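Local coordinates for putative sugar binding protein (Bacteroides vulgatus ATCC 8482, PDB 3KEZ), which probably binds sugars at the outer membrane as a calcium-containing member of the SusD family of nutrient-binding proteins, at residues 275-286 and 306-316. Residues are numbered along the deposited sequence; the frame is centred on the assembly and turned at random. Where two conformers were deposited one is given.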
loop_
_atom_site.group_PDB
_atom_site.type_symbol
_atom_site.label_atom_id
_atom_site.label_comp_id
_atom_site.label_asym_id
_atom_site.label_seq_id
_atom_site.Cartn_x
_atom_site.Cartn_y
_atom_site.Cartn_z
ATOM N N LEU A 275 10.713 -12.094 -4.305
ATOM C CA LEU A 275 11.680 -11.358 -3.460
ATOM C C LEU A 275 11.639 -11.850 -2.008
ATOM O O LEU A 275 12.670 -11.896 -1.329
ATOM C CB LEU A 275 11.443 -9.848 -3.511
ATOM C CG LEU A 275 11.610 -9.170 -4.881
ATOM C CD1 LEU A 275 11.063 -7.750 -4.810
ATOM C CD2 LEU A 275 13.058 -9.202 -5.309
ATOM N N ASN A 276 10.463 -12.289 -1.560
ATOM C CA ASN A 276 10.262 -12.599 -0.133
ATOM C C ASN A 276 10.322 -14.080 0.121
ATOM O O ASN A 276 9.419 -14.629 0.719
ATOM C CB ASN A 276 8.896 -12.034 0.324
ATOM C CG ASN A 276 8.920 -10.510 0.487
ATOM O OD1 ASN A 276 9.121 -10.012 1.605
ATOM N ND2 ASN A 276 8.722 -9.763 -0.629
ATOM N N SER A 277 11.361 -14.745 -0.387
ATOM C CA SER A 277 11.444 -16.201 -0.292
ATOM C C SER A 277 12.870 -16.655 -0.479
ATOM O O SER A 277 13.597 -16.112 -1.304
ATOM C CB SER A 277 10.576 -16.905 -1.355
ATOM O OG SER A 277 10.938 -18.278 -1.494
ATOM N N TYR A 278 13.264 -17.677 0.275
ATOM C CA TYR A 278 14.612 -18.198 0.126
ATOM C C TYR A 278 14.663 -19.170 -1.061
ATOM O O TYR A 278 15.745 -19.643 -1.424
ATOM C CB TYR A 278 15.153 -18.808 1.434
ATOM C CG TYR A 278 14.360 -19.943 2.002
ATOM C CD1 TYR A 278 14.415 -21.213 1.426
ATOM C CD2 TYR A 278 13.576 -19.758 3.113
ATOM C CE1 TYR A 278 13.694 -22.263 1.954
ATOM C CE2 TYR A 278 12.854 -20.794 3.660
ATOM C CZ TYR A 278 12.909 -22.036 3.072
ATOM O OH TYR A 278 12.200 -23.059 3.606
ATOM N N ASN A 279 13.491 -19.469 -1.643
ATOM C CA ASN A 279 13.388 -20.141 -2.948
ATOM C C ASN A 279 13.247 -19.166 -4.120
ATOM O O ASN A 279 13.066 -19.588 -5.248
ATOM C CB ASN A 279 12.227 -21.149 -2.940
ATOM C CG ASN A 279 12.476 -22.281 -1.978
ATOM O OD1 ASN A 279 13.588 -22.761 -1.882
ATOM N ND2 ASN A 279 11.464 -22.667 -1.215
ATOM N N GLY A 280 13.409 -17.873 -3.867
ATOM C CA GLY A 280 13.313 -16.844 -4.910
ATOM C C GLY A 280 14.642 -16.104 -5.001
ATOM O O GLY A 280 15.667 -16.737 -5.265
ATOM N N TYR A 281 14.644 -14.789 -4.755
ATOM C CA TYR A 281 15.886 -13.993 -4.801
ATOM C C TYR A 281 16.520 -13.715 -3.417
ATOM O O TYR A 281 17.543 -13.030 -3.334
ATOM C CB TYR A 281 15.670 -12.653 -5.542
ATOM C CG TYR A 281 15.786 -12.705 -7.054
ATOM C CD1 TYR A 281 16.757 -13.486 -7.694
ATOM C CD2 TYR A 281 14.945 -11.937 -7.852
ATOM C CE1 TYR A 281 16.847 -13.539 -9.103
ATOM C CE2 TYR A 281 15.040 -11.976 -9.248
ATOM C CZ TYR A 281 15.987 -12.774 -9.860
ATOM O OH TYR A 281 16.057 -12.796 -11.233
ATOM N N ASP A 282 15.945 -14.251 -2.341
ATOM C CA ASP A 282 16.505 -14.042 -0.983
ATOM C C ASP A 282 16.770 -12.551 -0.737
ATOM O O ASP A 282 17.871 -12.155 -0.328
ATOM C CB ASP A 282 17.799 -14.828 -0.784
ATOM C CG ASP A 282 17.684 -16.288 -1.225
ATOM O OD1 ASP A 282 17.779 -16.526 -2.434
ATOM O OD2 ASP A 282 17.532 -17.185 -0.364
ATOM N N ASP A 283 15.787 -11.727 -1.038
ATOM C CA ASP A 283 16.079 -10.320 -1.302
ATOM C C ASP A 283 15.805 -9.456 -0.078
ATOM O O ASP A 283 16.617 -8.608 0.287
ATOM C CB ASP A 283 15.280 -9.833 -2.495
ATOM C CG ASP A 283 15.909 -8.634 -3.151
ATOM O OD1 ASP A 283 15.576 -7.506 -2.725
ATOM O OD2 ASP A 283 16.766 -8.834 -4.054
HETATM N N MSE A 284 14.658 -9.669 0.554
HETATM C CA MSE A 284 14.288 -8.862 1.709
HETATM C C MSE A 284 13.747 -9.756 2.827
HETATM O O MSE A 284 12.994 -10.704 2.563
HETATM C CB MSE A 284 13.294 -7.779 1.295
HETATM C CG MSE A 284 12.021 -8.307 0.664
HETATM SE SE MSE A 284 10.769 -6.968 -0.031
HETATM C CE MSE A 284 9.908 -6.408 1.581
ATOM N N CYS A 285 14.182 -9.488 4.069
ATOM C CA CYS A 285 13.798 -10.312 5.230
ATOM C C CYS A 285 13.386 -9.411 6.404
ATOM O O CYS A 285 13.521 -8.174 6.337
ATOM C CB CYS A 285 14.971 -11.181 5.654
ATOM S SG CYS A 285 16.415 -10.218 6.154
ATOM N N ILE A 286 12.899 -10.018 7.483
ATOM C CA ILE A 286 12.584 -9.237 8.679
ATOM C C ILE A 286 13.882 -8.864 9.400
ATOM O O ILE A 286 14.875 -9.563 9.291
ATOM C CB ILE A 286 11.647 -9.956 9.650
ATOM C CG1 ILE A 286 12.315 -11.167 10.287
ATOM C CG2 ILE A 286 10.297 -10.297 8.989
ATOM C CD1 ILE A 286 11.401 -11.939 11.236
ATOM N N LEU A 306 6.131 -16.775 8.895
ATOM C CA LEU A 306 7.548 -16.571 8.733
ATOM C C LEU A 306 8.137 -17.860 8.174
ATOM O O LEU A 306 7.826 -18.947 8.630
ATOM C CB LEU A 306 8.198 -16.209 10.072
ATOM C CG LEU A 306 7.805 -14.896 10.789
ATOM C CD1 LEU A 306 8.769 -14.736 11.992
ATOM C CD2 LEU A 306 7.823 -13.678 9.791
ATOM N N SER A 307 8.971 -17.707 7.155
ATOM C CA SER A 307 9.679 -18.818 6.509
ATOM C C SER A 307 11.151 -18.640 6.796
ATOM O O SER A 307 11.759 -17.649 6.406
ATOM C CB SER A 307 9.480 -18.835 4.999
ATOM O OG SER A 307 8.191 -19.277 4.660
ATOM N N PHE A 308 11.732 -19.594 7.516
ATOM C CA PHE A 308 13.118 -19.478 7.969
ATOM C C PHE A 308 14.080 -20.217 7.036
ATOM O O PHE A 308 13.907 -21.402 6.764
ATOM C CB PHE A 308 13.285 -20.045 9.380
ATOM C CG PHE A 308 12.541 -19.284 10.421
ATOM C CD1 PHE A 308 11.213 -19.562 10.673
ATOM C CD2 PHE A 308 13.165 -18.272 11.142
ATOM C CE1 PHE A 308 10.511 -18.847 11.621
ATOM C CE2 PHE A 308 12.462 -17.539 12.083
ATOM C CZ PHE A 308 11.147 -17.833 12.336
ATOM N N ASP A 309 15.084 -19.494 6.550
ATOM C CA ASP A 309 16.202 -20.075 5.836
ATOM C C ASP A 309 17.163 -20.606 6.873
ATOM O O ASP A 309 17.976 -19.848 7.390
ATOM C CB ASP A 309 16.906 -19.001 5.011
ATOM C CG ASP A 309 18.101 -19.543 4.281
ATOM O OD1 ASP A 309 18.135 -20.761 4.137
ATOM O OD2 ASP A 309 19.007 -18.769 3.913
ATOM N N LYS A 310 17.074 -21.906 7.166
ATOM C CA LYS A 310 17.878 -22.536 8.212
ATOM C C LYS A 310 17.748 -21.721 9.509
ATOM O O LYS A 310 16.627 -21.463 9.924
ATOM C CB LYS A 310 19.330 -22.730 7.759
ATOM C CG LYS A 310 19.515 -23.605 6.486
ATOM C CD LYS A 310 18.655 -24.891 6.550
ATOM C CE LYS A 310 19.022 -25.929 5.489
ATOM N NZ LYS A 310 19.072 -25.314 4.149
ATOM N N LYS A 311 18.855 -21.316 10.128
ATOM C CA LYS A 311 18.808 -20.402 11.253
ATOM C C LYS A 311 19.466 -19.085 10.841
ATOM O O LYS A 311 20.170 -18.470 11.640
ATOM C CB LYS A 311 19.473 -21.010 12.510
ATOM C CG LYS A 311 18.705 -22.192 13.129
ATOM C CD LYS A 311 19.052 -22.447 14.621
ATOM C CE LYS A 311 17.942 -23.241 15.357
ATOM N NZ LYS A 311 16.549 -22.634 15.278
ATOM N N TYR A 312 19.223 -18.633 9.599
ATOM C CA TYR A 312 19.935 -17.471 9.058
ATOM C C TYR A 312 19.082 -16.208 8.873
ATOM O O TYR A 312 19.523 -15.118 9.230
ATOM C CB TYR A 312 20.561 -17.798 7.708
ATOM C CG TYR A 312 21.320 -19.095 7.670
ATOM C CD1 TYR A 312 22.157 -19.480 8.733
ATOM C CD2 TYR A 312 21.217 -19.949 6.561
ATOM C CE1 TYR A 312 22.864 -20.707 8.689
ATOM C CE2 TYR A 312 21.919 -21.168 6.516
ATOM C CZ TYR A 312 22.733 -21.534 7.573
ATOM O OH TYR A 312 23.406 -22.729 7.503
ATOM N N TYR A 313 17.914 -16.386 8.239
ATOM C CA TYR A 313 16.990 -15.328 7.889
ATOM C C TYR A 313 15.552 -15.816 8.015
ATOM O O TYR A 313 15.276 -17.024 7.902
ATOM C CB TYR A 313 17.140 -14.936 6.438
ATOM C CG TYR A 313 18.511 -14.584 6.016
ATOM C CD1 TYR A 313 19.024 -13.328 6.279
ATOM C CD2 TYR A 313 19.293 -15.492 5.320
ATOM C CE1 TYR A 313 20.306 -12.996 5.904
ATOM C CE2 TYR A 313 20.578 -15.163 4.924
ATOM C CZ TYR A 313 21.069 -13.905 5.217
ATOM O OH TYR A 313 22.329 -13.537 4.817
ATOM N N ALA A 314 14.642 -14.874 8.228
ATOM C CA ALA A 314 13.226 -15.156 8.238
ATOM C C ALA A 314 12.558 -14.278 7.196
ATOM O O ALA A 314 12.629 -13.042 7.255
ATOM C CB ALA A 314 12.637 -14.904 9.601
ATOM N N TYR A 315 11.900 -14.927 6.242
ATOM C CA TYR A 315 11.156 -14.243 5.199
ATOM C C TYR A 315 9.678 -14.162 5.573
ATOM O O TYR A 315 9.176 -15.005 6.314
ATOM C CB TYR A 315 11.334 -14.992 3.872
ATOM C CG TYR A 315 12.763 -14.914 3.412
ATOM C CD1 TYR A 315 13.177 -13.862 2.629
ATOM C CD2 TYR A 315 13.729 -15.817 3.871
ATOM C CE1 TYR A 315 14.481 -13.714 2.274
ATOM C CE2 TYR A 315 15.059 -15.690 3.501
ATOM C CZ TYR A 315 15.415 -14.632 2.685
ATOM O OH TYR A 315 16.688 -14.450 2.279
ATOM N N VAL A 316 8.988 -13.142 5.072
ATOM C CA VAL A 316 7.562 -13.011 5.308
ATOM C C VAL A 316 6.831 -13.752 4.197
ATOM O O VAL A 316 6.808 -13.331 3.054
ATOM C CB VAL A 316 7.127 -11.553 5.379
ATOM C CG1 VAL A 316 5.604 -11.433 5.594
ATOM C CG2 VAL A 316 7.914 -10.842 6.506
HETATM O O HOH W 1 10.511 -11.504 3.271
HETATM O O HOH W 2 6.232 -14.395 0.503
HETATM O O HOH W 3 8.559 -16.888 2.134
HETATM O O HOH W 4 18.231 -16.640 2.301
HETATM O O HOH W 5 15.664 -12.401 8.986
#
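A two-stranded antiparallel beta hairpin, strands 306-309 and 313-316 with a classic beta bulge where Y312 and Y313 face D309, lays Y315 into the loop that joins helix 272-275 to strand 284-286 in this SusD-family protein. The axes of strands 284-286 and 313-316 stand 103° apart, so they cross instead of pairing along their length; the one direct hydrogen bond between the segments, I286 N to A314 O (3.0 Å), is nearly straight at 172°. The Y315 ring is sandwiched: the S277-Y278 peptide lies over the centre of one face, CB of C285 is offset toward the rim of the other, and M284 O comes obliquely to CD1 (3.2 Å). With CG of Y315 anti to its carbonyl carbon (chi1 -66°), the ring reaches across to D282, whose CB lies 3.3 Å from the phenol OH. That hydroxyl donates to a water (2.7 Å), which in turn donates to D282 OD2 and D309 OD2, 4.8 Å apart, probably easing repulsion between these carboxylates. Replacing Y315 by an alanine would probably open a gap between the S277-Y278 peptide and C285 and leave this water without its phenolic donor. A second water donates to N276 OD1 and M284 O and accepts from V316 N; N276 ND2 is hydrogen-bonded to M272 O, so both ends of the amide are engaged. The Y278 ring lies obliquely alongside the 308-309 backbone, its CE2 3.3 Å from F308 O. At the far end, I286 packs on A314 and L306 through CD1, while its CG2 presses tightly on CG2 of V316 at 3.5 Å.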